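Uncharacterized protein (Legionella pneumophila subsp. pneumophila, PDB 5DGG) is the central, LupA-family domain of a longer protein of unknown function, probably a clan CA ubiquitin-specific protease that may modulate other Legionella effectors. Local coordinates at residues Asp4-Asp8 and His9-Leu13; Glu168-Val171 and Leu172-Thr175. One frame throughout, in Å; residues are numbered along the deposited sequence. Where two conformers were deposited one is given.

Contact 1 of 2, residues Asp4-Asp8 and His9-Leu13; sequences DQMQD and HDMTL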
loop_
_atom_site.group_PDB
_atom_site.type_symbol
_atom_site.label_atom_id
_atom_site.label_comp_id
_atom_site.label_asym_id
_atom_site.label_seq_id
_atom_site.Cartn_x
_atom_site.Cartn_y
_atom_site.Cartn_z
ATOM N N ASP A 4 -11.643 -13.607 9.001
ATOM C CA ASP A 4 -10.638 -14.152 8.140
ATOM C C ASP A 4 -9.867 -12.929 7.612
ATOM O O ASP A 4 -10.306 -11.752 7.748
ATOM C CB ASP A 4 -11.254 -14.990 7.030
ATOM C CG ASP A 4 -10.252 -15.984 6.403
ATOM O OD1 ASP A 4 -10.626 -16.630 5.398
ATOM O OD2 ASP A 4 -9.098 -16.134 6.894
ATOM N N GLN A 5 -8.678 -13.239 7.136
ATOM C CA GLN A 5 -7.768 -12.301 6.519
ATOM C C GLN A 5 -8.154 -12.047 5.077
ATOM O O GLN A 5 -8.621 -12.965 4.386
ATOM C CB GLN A 5 -6.370 -12.905 6.493
ATOM C CG GLN A 5 -5.587 -12.674 7.754
ATOM C CD GLN A 5 -4.161 -13.103 7.582
ATOM O OE1 GLN A 5 -3.876 -13.956 6.751
ATOM N NE2 GLN A 5 -3.246 -12.500 8.349
ATOM N N MET A 6 -7.911 -10.812 4.619
ATOM C CA MET A 6 -7.993 -10.514 3.215
ATOM C C MET A 6 -6.950 -11.342 2.465
ATOM O O MET A 6 -5.809 -11.546 2.913
ATOM C CB MET A 6 -7.812 -9.017 2.960
ATOM C CG MET A 6 -8.962 -8.189 3.489
ATOM S SD MET A 6 -9.028 -6.419 3.126
ATOM C CE MET A 6 -9.336 -6.464 1.365
ATOM N N GLN A 7 -7.362 -11.875 1.329
ATOM C CA GLN A 7 -6.462 -12.568 0.432
ATOM C C GLN A 7 -6.146 -11.637 -0.749
ATOM O O GLN A 7 -6.686 -10.525 -0.854
ATOM C CB GLN A 7 -7.123 -13.863 -0.070
ATOM C CG GLN A 7 -7.496 -14.847 1.051
ATOM C CD GLN A 7 -8.110 -16.130 0.517
ATOM O OE1 GLN A 7 -8.438 -16.209 -0.666
ATOM N NE2 GLN A 7 -8.259 -17.147 1.374
ATOM N N ASP A 8 -5.251 -12.087 -1.618
ATOM C CA ASP A 8 -4.871 -11.300 -2.810
ATOM C C ASP A 8 -6.043 -10.655 -3.545
ATOM O O ASP A 8 -6.048 -9.441 -3.812
ATOM C CB ASP A 8 -4.158 -12.184 -3.806
ATOM C CG ASP A 8 -2.800 -12.605 -3.342
ATOM O OD1 ASP A 8 -2.317 -12.018 -2.341
ATOM O OD2 ASP A 8 -2.222 -13.528 -3.978
ATOM N N HIS A 9 -7.008 -11.494 -3.920
ATOM C CA HIS A 9 -8.112 -11.051 -4.757
ATOM C C HIS A 9 -8.929 -9.992 -4.044
ATOM O O HIS A 9 -9.387 -9.049 -4.669
ATOM C CB HIS A 9 -9.005 -12.220 -5.231
ATOM C CG HIS A 9 -9.644 -13.002 -4.124
ATOM N ND1 HIS A 9 -9.077 -14.143 -3.591
ATOM C CD2 HIS A 9 -10.822 -12.831 -3.472
ATOM C CE1 HIS A 9 -9.868 -14.629 -2.649
ATOM N NE2 HIS A 9 -10.931 -13.850 -2.552
ATOM N N ASP A 10 -9.084 -10.130 -2.732
ATOM C CA ASP A 10 -9.794 -9.132 -1.923
ATOM C C ASP A 10 -9.070 -7.800 -2.010
ATOM O O ASP A 10 -9.714 -6.765 -2.173
ATOM C CB ASP A 10 -9.869 -9.544 -0.455
ATOM C CG ASP A 10 -10.548 -10.885 -0.249
ATOM O OD1 ASP A 10 -11.597 -11.120 -0.886
ATOM O OD2 ASP A 10 -10.053 -11.678 0.578
ATOM N N MET A 11 -7.732 -7.825 -1.909
ATOM C CA MET A 11 -6.961 -6.569 -1.988
ATOM C C MET A 11 -7.103 -5.981 -3.391
ATOM O O MET A 11 -7.318 -4.779 -3.561
ATOM C CB MET A 11 -5.474 -6.783 -1.685
ATOM C CG MET A 11 -5.128 -7.326 -0.296
ATOM S SD MET A 11 -5.559 -6.160 1.012
ATOM C CE MET A 11 -4.172 -5.016 0.741
ATOM N N THR A 12 -6.959 -6.832 -4.405
ATOM C CA THR A 12 -7.091 -6.378 -5.793
ATOM C C THR A 12 -8.423 -5.651 -5.990
ATOM O O THR A 12 -8.462 -4.573 -6.541
ATOM C CB THR A 12 -6.932 -7.555 -6.755
ATOM O OG1 THR A 12 -5.616 -8.105 -6.588
ATOM C CG2 THR A 12 -7.128 -7.102 -8.185
ATOM N N LEU A 13 -9.495 -6.196 -5.443
ATOM C CA LEU A 13 -10.809 -5.600 -5.621
ATOM C C LEU A 13 -10.899 -4.245 -4.934
ATOM O O LEU A 13 -11.419 -3.291 -5.525
ATOM C CB LEU A 13 -11.913 -6.534 -5.091
ATOM C CG LEU A 13 -13.310 -6.334 -5.684
ATOM C CD1 LEU A 13 -13.314 -6.729 -7.158
ATOM C CD2 LEU A 13 -14.365 -7.119 -4.910
#

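Contact 2 of 2, residues Glu168-Val171 and Leu172-Thr175; sequences EDNV and LRMT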
loop_
_atom_site.group_PDB
_atom_site.type_symbol
_atom_site.label_atom_id
_atom_site.label_comp_id
_atom_site.label_asym_id
_atom_site.label_seq_id
_atom_site.Cartn_x
_atom_site.Cartn_y
_atom_site.Cartn_z
ATOM N N GLU A 168 -12.087 -0.347 15.362
ATOM C CA GLU A 168 -12.912 -0.482 16.583
ATOM C C GLU A 168 -14.280 -1.032 16.253
ATOM O O GLU A 168 -14.897 -0.596 15.275
ATOM C CB GLU A 168 -13.079 0.894 17.229
ATOM C CG GLU A 168 -12.171 1.106 18.423
ATOM C CD GLU A 168 -12.845 0.645 19.716
ATOM O OE1 GLU A 168 -13.600 -0.361 19.658
ATOM O OE2 GLU A 168 -12.646 1.285 20.784
ATOM N N ASP A 169 -14.755 -1.973 17.068
ATOM C CA ASP A 169 -16.040 -2.643 16.858
ATOM C C ASP A 169 -16.108 -3.264 15.467
ATOM O O ASP A 169 -17.196 -3.422 14.911
ATOM C CB ASP A 169 -17.240 -1.673 17.063
ATOM C CG ASP A 169 -17.506 -1.336 18.531
ATOM O OD1 ASP A 169 -16.701 -1.757 19.394
ATOM O OD2 ASP A 169 -18.527 -0.634 18.802
ATOM N N ASN A 170 -14.934 -3.544 14.880
ATOM C CA ASN A 170 -14.821 -4.154 13.563
ATOM C C ASN A 170 -15.473 -3.288 12.477
ATOM O O ASN A 170 -15.886 -3.807 11.459
ATOM C CB ASN A 170 -15.449 -5.556 13.605
ATOM C CG ASN A 170 -14.675 -6.577 12.799
ATOM O OD1 ASN A 170 -13.437 -6.527 12.695
ATOM N ND2 ASN A 170 -15.397 -7.506 12.203
ATOM N N VAL A 171 -15.545 -1.970 12.684
ATOM C CA VAL A 171 -16.253 -1.106 11.723
ATOM C C VAL A 171 -15.513 -0.955 10.397
ATOM O O VAL A 171 -16.152 -0.771 9.339
ATOM C CB VAL A 171 -16.571 0.305 12.259
ATOM C CG1 VAL A 171 -17.525 0.232 13.437
ATOM C CG2 VAL A 171 -15.299 1.082 12.581
ATOM N N LEU A 172 -14.177 -1.038 10.426
ATOM C CA LEU A 172 -13.412 -0.992 9.176
ATOM C C LEU A 172 -13.689 -2.249 8.336
ATOM O O LEU A 172 -13.962 -2.172 7.125
ATOM C CB LEU A 172 -11.930 -0.776 9.451
ATOM C CG LEU A 172 -11.090 -0.419 8.221
ATOM C CD1 LEU A 172 -11.425 0.958 7.584
ATOM C CD2 LEU A 172 -9.612 -0.492 8.602
ATOM N N ARG A 173 -13.670 -3.405 8.959
ATOM C CA ARG A 173 -14.088 -4.641 8.280
ATOM C C ARG A 173 -15.526 -4.576 7.742
ATOM O O ARG A 173 -15.806 -5.031 6.619
ATOM C CB ARG A 173 -13.891 -5.840 9.196
ATOM C CG ARG A 173 -14.399 -7.183 8.669
ATOM C CD ARG A 173 -13.856 -7.576 7.287
ATOM N NE ARG A 173 -12.392 -7.713 7.187
ATOM C CZ ARG A 173 -11.715 -8.837 7.352
ATOM N NH1 ARG A 173 -12.357 -9.965 7.665
ATOM N NH2 ARG A 173 -10.378 -8.855 7.230
ATOM N N MET A 174 -16.429 -3.934 8.483
ATOM C CA MET A 174 -17.762 -3.744 7.941
ATOM C C MET A 174 -17.768 -2.836 6.716
ATOM O O MET A 174 -18.465 -3.137 5.752
ATOM C CB MET A 174 -18.730 -3.200 8.980
ATOM C CG MET A 174 -20.127 -3.752 8.747
ATOM S SD MET A 174 -21.420 -2.530 8.930
ATOM C CE MET A 174 -22.765 -3.615 9.449
ATOM N N THR A 175 -17.000 -1.746 6.713
ATOM C CA THR A 175 -16.977 -0.909 5.517
ATOM C C THR A 175 -16.276 -1.625 4.354
ATOM O O THR A 175 -16.663 -1.446 3.209
ATOM C CB THR A 175 -16.394 0.500 5.752
ATOM O OG1 THR A 175 -15.071 0.415 6.281
ATOM C CG2 THR A 175 -17.242 1.284 6.742
#

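Contact 1 of 2, residues Asp4-Asp8 and His9-Leu13
Asp-10 places CG beside its own backbone N (chi1 -58°), which lets the carboxylate reach back to Gln-7. This is an N-terminal helix cap: Gln-7 is the N-cap, and one side of a capping-box arrangement is present, the Gln-7 side chain not returning the bond to Asp-10 N. The N-H of Gln-7 meets Asp-10 OD2 at 2.8 Å and almost perfectly straight (178°), on the anti side of the carboxylate and somewhat out of its plane. With chi1 at -60° and an extended chain, the side-chain amide of Gln-7 runs alongside His-9, nearly perpendicular to the imidazole, with OE1 at the ring edge 2.9 Å from CE1. Helical bonding begins at once, Met-11 N reaching Gln-7 O at 3.1 Å and Thr-12 N reaching Asp-8 O at 2.8 Å. On the buried side Met-6 and Met-11 form a hydrophobic staple. Both pack on Cys-137 of helix 132-146, Met-11 also on Trp-64 and on Val-27 of strand 22-29, and Met-6 O accepts from Trp-64 NE1. The two methionines cross at about a right angle, Met-6 CE lying 3.8 Å from Met-11 SD and 3.6 Å from Asp-10 CB.

Contact 2 of 2, residues Glu168-Val171 and Leu172-Thr175
Asn-170 OD1, lying 3.6 Å from Arg-173 CB, accepts hydrogen bonds from Tyr-130 OH and Asn-167 ND2, and this double grip fixes the amide at the start of helix 171-183. The motif is a helix N-terminus in which the N-cap residue, Asn-170, makes no capping bond with its own side chain. Asn-167 does that work: its OD1 takes the N-H of Arg-173 and, more weakly, that of Leu-172, so its two amide ends serve the helix end and the N-cap side chain. The approach is a type I' beta turn over Glu-168 to Val-171, closed by Val-171 N to Glu-168 O at 3.0 Å, with Asp-169 and Asn-170 both in the left-handed helical conformation.

From the turn, Asn-170 runs alongside Arg-173 and points the same way, with ND2 3.7 Å from Arg-173 CG and the amide and guanidinium planes 47° apart. Arg-173 has CG anti to its own N (chi1 175°) and then bends twice, carrying NH2 to a salt bridge with Asp-134 of helix 132-146, while NH1 reaches the chain near the N terminus. NE is hydrogen-bonded elsewhere as well, so all three guanidinium nitrogens have partners, and the buried charge is probably balanced by that carboxylate.

The first helical turns close through Met-174 N to Asn-170 O (3.0 Å, in the carbonyl plane) and Thr-175 N to Val-171 O (2.9 Å). Thr-175 also turns its hydroxyl back on the backbone, and OG1 gives its proton to Leu-172 O at 2.9 Å, meeting that carbonyl well off its axis, at 115°.

Followed from the N terminus, the chain passes contact 1 first, where the lead-in 4-8 turns into helix 8-14, and only after the whole sheet and helices 132-146 and 156-165 does it reach contact 2, which starts helix 171-183. The two lie in series, neither nested nor crossed, and each closes only a local turn at a helix start. In space they meet, although their centres are about 16 Å apart: Arg-173 NH1 approaches Asp-4 O at 2.7 Å, probably a hydrogen bond. Met-6 and Arg-173 also share Asp-134, so the N-terminal segment and helix 171-183 are joined directly and both pack against helix 132-146.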